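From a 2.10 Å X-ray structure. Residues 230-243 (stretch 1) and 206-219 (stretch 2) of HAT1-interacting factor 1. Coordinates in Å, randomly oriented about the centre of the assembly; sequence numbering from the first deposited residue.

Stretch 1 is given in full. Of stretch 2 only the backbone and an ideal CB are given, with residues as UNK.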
# COMPACT_ATOMS: atom_id res chain seq x y z
N ASN A 230 1.59 12.23 -9.36
CA ASN A 230 0.64 12.09 -8.26
C ASN A 230 0.02 10.69 -8.21
O ASN A 230 -0.08 10.10 -7.13
CB ASN A 230 -0.48 13.14 -8.39
CG ASN A 230 -1.43 13.12 -7.21
OD1 ASN A 230 -2.59 12.71 -7.34
ND2 ASN A 230 -0.96 13.55 -6.05
N SER A 231 -0.40 10.18 -9.37
CA SER A 231 -1.02 8.85 -9.46
C SER A 231 -0.05 7.74 -9.03
O SER A 231 -0.37 6.91 -8.18
CB SER A 231 -1.52 8.58 -10.88
OG SER A 231 -2.76 9.23 -11.12
N ARG A 232 1.14 7.75 -9.62
CA ARG A 232 2.19 6.78 -9.27
C ARG A 232 2.60 6.83 -7.80
O ARG A 232 2.85 5.79 -7.19
CB ARG A 232 3.38 6.97 -10.20
CG ARG A 232 3.17 6.31 -11.55
CD ARG A 232 3.73 7.14 -12.69
NE ARG A 232 5.08 7.59 -12.38
CZ ARG A 232 5.60 8.76 -12.73
NH1 ARG A 232 4.90 9.65 -13.43
NH2 ARG A 232 6.84 9.04 -12.37
N LEU A 233 2.66 8.03 -7.23
CA LEU A 233 2.91 8.21 -5.79
C LEU A 233 1.82 7.53 -4.98
O LEU A 233 2.09 6.76 -4.07
CB LEU A 233 2.98 9.70 -5.42
CG LEU A 233 2.99 10.04 -3.92
CD1 LEU A 233 4.24 9.50 -3.25
CD2 LEU A 233 2.88 11.56 -3.69
N ARG A 234 0.57 7.84 -5.32
CA ARG A 234 -0.58 7.33 -4.60
C ARG A 234 -0.74 5.83 -4.75
O ARG A 234 -1.16 5.15 -3.82
CB ARG A 234 -1.86 8.05 -5.04
CG ARG A 234 -1.89 9.52 -4.60
CD ARG A 234 -3.29 9.96 -4.21
NE ARG A 234 -4.01 10.52 -5.34
CZ ARG A 234 -5.33 10.72 -5.39
NH1 ARG A 234 -6.12 10.40 -4.37
NH2 ARG A 234 -5.85 11.25 -6.49
N ILE A 235 -0.40 5.32 -5.92
CA ILE A 235 -0.40 3.88 -6.15
C ILE A 235 0.61 3.21 -5.23
O ILE A 235 0.30 2.20 -4.60
CB ILE A 235 -0.14 3.54 -7.64
CG1 ILE A 235 -1.38 3.86 -8.47
CG2 ILE A 235 0.20 2.05 -7.81
CD1 ILE A 235 -1.16 3.85 -9.96
N GLY A 236 1.81 3.78 -5.12
CA GLY A 236 2.82 3.28 -4.18
C GLY A 236 2.29 3.22 -2.77
O GLY A 236 2.43 2.20 -2.09
N ASP A 237 1.65 4.31 -2.34
CA ASP A 237 1.01 4.41 -1.02
C ASP A 237 -0.03 3.31 -0.82
O ASP A 237 -0.13 2.73 0.26
CB ASP A 237 0.34 5.78 -0.82
CG ASP A 237 1.33 6.91 -0.56
OD1 ASP A 237 2.50 6.64 -0.24
OD2 ASP A 237 0.91 8.08 -0.67
N VAL A 238 -0.80 3.02 -1.87
CA VAL A 238 -1.80 1.97 -1.78
C VAL A 238 -1.15 0.60 -1.59
O VAL A 238 -1.63 -0.22 -0.79
CB VAL A 238 -2.72 1.94 -3.01
CG1 VAL A 238 -3.60 0.67 -3.01
CG2 VAL A 238 -3.58 3.21 -3.03
N TYR A 239 -0.04 0.37 -2.30
CA TYR A 239 0.66 -0.91 -2.19
C TYR A 239 1.24 -1.10 -0.79
O TYR A 239 1.19 -2.20 -0.25
CB TYR A 239 1.74 -1.08 -3.28
CG TYR A 239 1.21 -1.57 -4.61
CD1 TYR A 239 0.44 -2.73 -4.69
CD2 TYR A 239 1.49 -0.89 -5.79
CE1 TYR A 239 -0.04 -3.19 -5.91
CE2 TYR A 239 1.01 -1.34 -7.01
CZ TYR A 239 0.25 -2.48 -7.06
OH TYR A 239 -0.21 -2.91 -8.26
N ILE A 240 1.77 -0.03 -0.20
CA ILE A 240 2.24 -0.09 1.19
C ILE A 240 1.09 -0.47 2.13
O ILE A 240 1.25 -1.34 2.99
CB ILE A 240 2.87 1.25 1.68
CG1 ILE A 240 4.16 1.60 0.91
CG2 ILE A 240 3.16 1.19 3.18
CD1 ILE A 240 5.31 0.60 1.08
N LEU A 241 -0.06 0.16 1.97
CA LEU A 241 -1.23 -0.17 2.80
C LEU A 241 -1.65 -1.62 2.60
O LEU A 241 -1.93 -2.32 3.56
CB LEU A 241 -2.42 0.74 2.48
CG LEU A 241 -3.15 1.45 3.62
CD1 LEU A 241 -4.41 2.14 3.05
CD2 LEU A 241 -3.51 0.54 4.80
N MET A 242 -1.73 -2.07 1.35
CA MET A 242 -2.02 -3.47 1.06
C MET A 242 -1.03 -4.37 1.79
O MET A 242 -1.43 -5.33 2.44
CB MET A 242 -1.95 -3.74 -0.43
CG MET A 242 -3.14 -3.23 -1.21
SD MET A 242 -2.92 -3.67 -2.92
CE MET A 242 -4.54 -3.28 -3.57
N GLY A 243 0.25 -4.03 1.73
CA GLY A 243 1.27 -4.79 2.41
C GLY A 243 1.07 -4.84 3.91
O GLY A 243 1.13 -5.91 4.52
N UNK A 206 -10.90 -4.98 3.14
CA UNK A 206 -10.03 -3.81 2.98
C UNK A 206 -9.15 -3.94 1.73
O UNK A 206 -9.00 -2.99 0.94
CB UNK A 206 -9.15 -3.63 4.22
N UNK A 207 -8.59 -5.13 1.53
CA UNK A 207 -7.76 -5.43 0.35
C UNK A 207 -8.53 -5.28 -0.96
O UNK A 207 -7.99 -4.76 -1.93
CB UNK A 207 -7.20 -6.85 0.45
N UNK A 208 -9.78 -5.74 -0.99
CA UNK A 208 -10.61 -5.62 -2.18
C UNK A 208 -10.93 -4.15 -2.47
O UNK A 208 -10.95 -3.73 -3.63
CB UNK A 208 -11.90 -6.42 -2.01
N UNK A 209 -11.17 -3.38 -1.42
CA UNK A 209 -11.40 -1.94 -1.56
C UNK A 209 -10.16 -1.24 -2.11
O UNK A 209 -10.28 -0.33 -2.92
CB UNK A 209 -11.79 -1.33 -0.21
N UNK A 210 -8.98 -1.66 -1.66
CA UNK A 210 -7.74 -1.11 -2.19
C UNK A 210 -7.48 -1.54 -3.64
O UNK A 210 -6.98 -0.74 -4.45
CB UNK A 210 -6.57 -1.54 -1.30
N UNK A 211 -7.86 -2.78 -4.01
CA UNK A 211 -7.75 -3.22 -5.41
C UNK A 211 -8.50 -2.24 -6.30
O UNK A 211 -8.03 -1.86 -7.37
CB UNK A 211 -8.30 -4.64 -5.59
N UNK A 212 -9.65 -1.79 -5.83
CA UNK A 212 -10.43 -0.80 -6.56
C UNK A 212 -9.83 0.60 -6.52
O UNK A 212 -9.95 1.35 -7.48
CB UNK A 212 -11.85 -0.76 -6.00
N UNK A 213 -9.18 0.98 -5.42
CA UNK A 213 -8.40 2.23 -5.41
C UNK A 213 -7.33 2.23 -6.52
O UNK A 213 -7.17 3.22 -7.24
CB UNK A 213 -7.74 2.43 -4.05
N UNK A 214 -6.63 1.10 -6.64
CA UNK A 214 -5.59 0.93 -7.66
C UNK A 214 -6.19 1.08 -9.03
O UNK A 214 -5.64 1.76 -9.89
CB UNK A 214 -4.90 -0.43 -7.53
N UNK A 215 -7.29 0.37 -9.24
CA UNK A 215 -8.03 0.42 -10.49
C UNK A 215 -8.30 1.87 -10.89
O UNK A 215 -8.04 2.26 -12.03
CB UNK A 215 -9.34 -0.36 -10.37
N UNK A 216 -8.79 2.66 -9.95
CA UNK A 216 -9.16 4.05 -10.22
C UNK A 216 -7.94 4.95 -10.45
O UNK A 216 -7.90 5.71 -11.43
CB UNK A 216 -9.99 4.60 -9.06
N UNK A 217 -6.95 4.85 -9.57
CA UNK A 217 -5.71 5.62 -9.69
C UNK A 217 -4.93 5.27 -10.97
O UNK A 217 -4.36 6.15 -11.61
CB UNK A 217 -4.83 5.38 -8.46
N UNK A 218 -4.93 3.99 -11.33
CA UNK A 218 -4.18 3.50 -12.49
C UNK A 218 -4.89 3.58 -13.84
O UNK A 218 -4.28 3.34 -14.88
CB UNK A 218 -3.79 2.04 -12.24
N UNK A 219 -6.19 3.90 -13.82
CA UNK A 219 -6.96 4.12 -15.05
C UNK A 219 -6.15 4.95 -16.06
O UNK A 219 -5.71 6.05 -15.73
CB UNK A 219 -8.28 4.82 -14.73

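Two helices of one chain pack nearly antiparallel, their axes 9.5 Å apart at 169°, and no hydrogen bond crosses between them, so shape and apolar surface set the rules.

Positions 206, 215 and 216 lie out of reach of stretch 1 and leave the choice open; they are A206, M215 and L216. At 207 CA-to-CB runs sideways and nothing lies near the ideal CB, so only a side chain with some length could arrive. Leucine or methionine would suit, as would a longer polar chain. L207 brings CD2 to 4.0 Å from M242 CG.

Position 208 points away and suits polar residues: D208. Position 209, sideways, is unconstrained from here; L209 leads its end away.

Position 210 points toward stretch 1, its ideal CB 3.5 Å from M242 CE and 4.1 Å from V238 CG1. Those neighbours offer apolar surface, so an aliphatic chain fits. L210 (m, t) sends CD2 to 3.9 Å from both V238 CG1 and L241 CD1.

Position 211 points away, and M242 CE comes within 3.4 Å of its backbone N. Small or outward-leading residues would serve; A211 completes, with 207, 210 and 214, the hole that receives M242. Position 212 points away and tolerates polar chains; Q212 NE2 bonds back to D208 O.

Position 213 points toward V238, with the ideal CB 4.4 Å from V238 CG2. Alanine already makes contact, though other small apolar residues are conceivable. A213 helps floor the hole that V238 enters, with 210, 214 and 217.

Position 214 starts sideways, yet I235, V238, Y239 and M242 surround a hollow ahead of it. Leucine, isoleucine or methionine could reach in. L214 is a knob there: CD2 lies over the Y239 ring face, 4.1 Å from its centroid, and 3.6 Å from I235 CG2, while CD1 sits 3.4 Å from M242 CE.

Position 217 points toward stretch 1, its ideal CB 3.8 Å from I235 CG1, with V238 beyond and the R234 guanidinium alongside. A branched aliphatic suits; an acid might answer the arginine but would sit beside hydrocarbon. L217 has more of its surface covered by stretch 1 than any other residue of stretch 2: CD1 meets V238 CG2 at 3.7 Å, and CD2 lies over one guanidinium face, 3.7 Å from R234 CZ.

At 218 an ideal CB would be 3.0 Å from the O of 214, a crowding that favours glycine. I235 CD1 lies 4.0 Å from G218 CA. Position 219 is out of reach; many residues fit, and R219 is deposited.

Stretch 2 206-219: ALDLLAQALMLLGR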
# COMPACT_ATOMS: atom_id res chain seq x y z
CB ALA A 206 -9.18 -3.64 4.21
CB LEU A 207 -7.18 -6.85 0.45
CG LEU A 207 -6.02 -7.01 1.42
CD1 LEU A 207 -5.57 -8.47 1.47
CD2 LEU A 207 -4.87 -6.06 1.01
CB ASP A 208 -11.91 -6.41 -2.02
CG ASP A 208 -12.69 -6.52 -3.30
OD1 ASP A 208 -12.14 -7.07 -4.28
OD2 ASP A 208 -13.85 -6.05 -3.35
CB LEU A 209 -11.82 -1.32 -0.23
CG LEU A 209 -13.29 -1.60 0.16
CD1 LEU A 209 -13.48 -1.47 1.64
CD2 LEU A 209 -14.21 -0.65 -0.61
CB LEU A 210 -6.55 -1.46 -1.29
CG LEU A 210 -6.55 -0.77 0.06
CD1 LEU A 210 -5.57 -1.44 1.03
CD2 LEU A 210 -6.22 0.72 -0.10
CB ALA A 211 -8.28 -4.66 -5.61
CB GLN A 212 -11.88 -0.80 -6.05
CG GLN A 212 -12.58 -2.14 -6.31
CD GLN A 212 -13.91 -2.24 -5.62
OE1 GLN A 212 -14.91 -1.75 -6.13
NE2 GLN A 212 -13.94 -2.89 -4.45
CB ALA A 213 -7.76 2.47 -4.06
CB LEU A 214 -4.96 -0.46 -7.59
CG LEU A 214 -3.89 -0.75 -6.55
CD1 LEU A 214 -3.55 -2.24 -6.62
CD2 LEU A 214 -2.65 0.11 -6.77
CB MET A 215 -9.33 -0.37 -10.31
CG MET A 215 -10.43 -0.20 -11.34
SD MET A 215 -11.98 -0.91 -10.70
CE MET A 215 -11.47 -2.59 -10.31
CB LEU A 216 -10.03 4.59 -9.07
CG LEU A 216 -11.42 3.93 -8.98
CD1 LEU A 216 -12.09 4.17 -7.63
CD2 LEU A 216 -12.31 4.42 -10.12
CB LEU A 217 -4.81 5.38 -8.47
CG LEU A 217 -5.30 5.94 -7.13
CD1 LEU A 217 -4.55 5.32 -5.97
CD2 LEU A 217 -5.16 7.46 -7.11
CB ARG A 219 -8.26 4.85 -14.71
CG ARG A 219 -9.23 5.03 -15.87
CD ARG A 219 -10.34 6.01 -15.49
NE ARG A 219 -11.11 6.49 -16.65
CZ ARG A 219 -10.83 7.59 -17.36
NH1 ARG A 219 -11.61 7.93 -18.38
NH2 ARG A 219 -9.79 8.36 -17.05
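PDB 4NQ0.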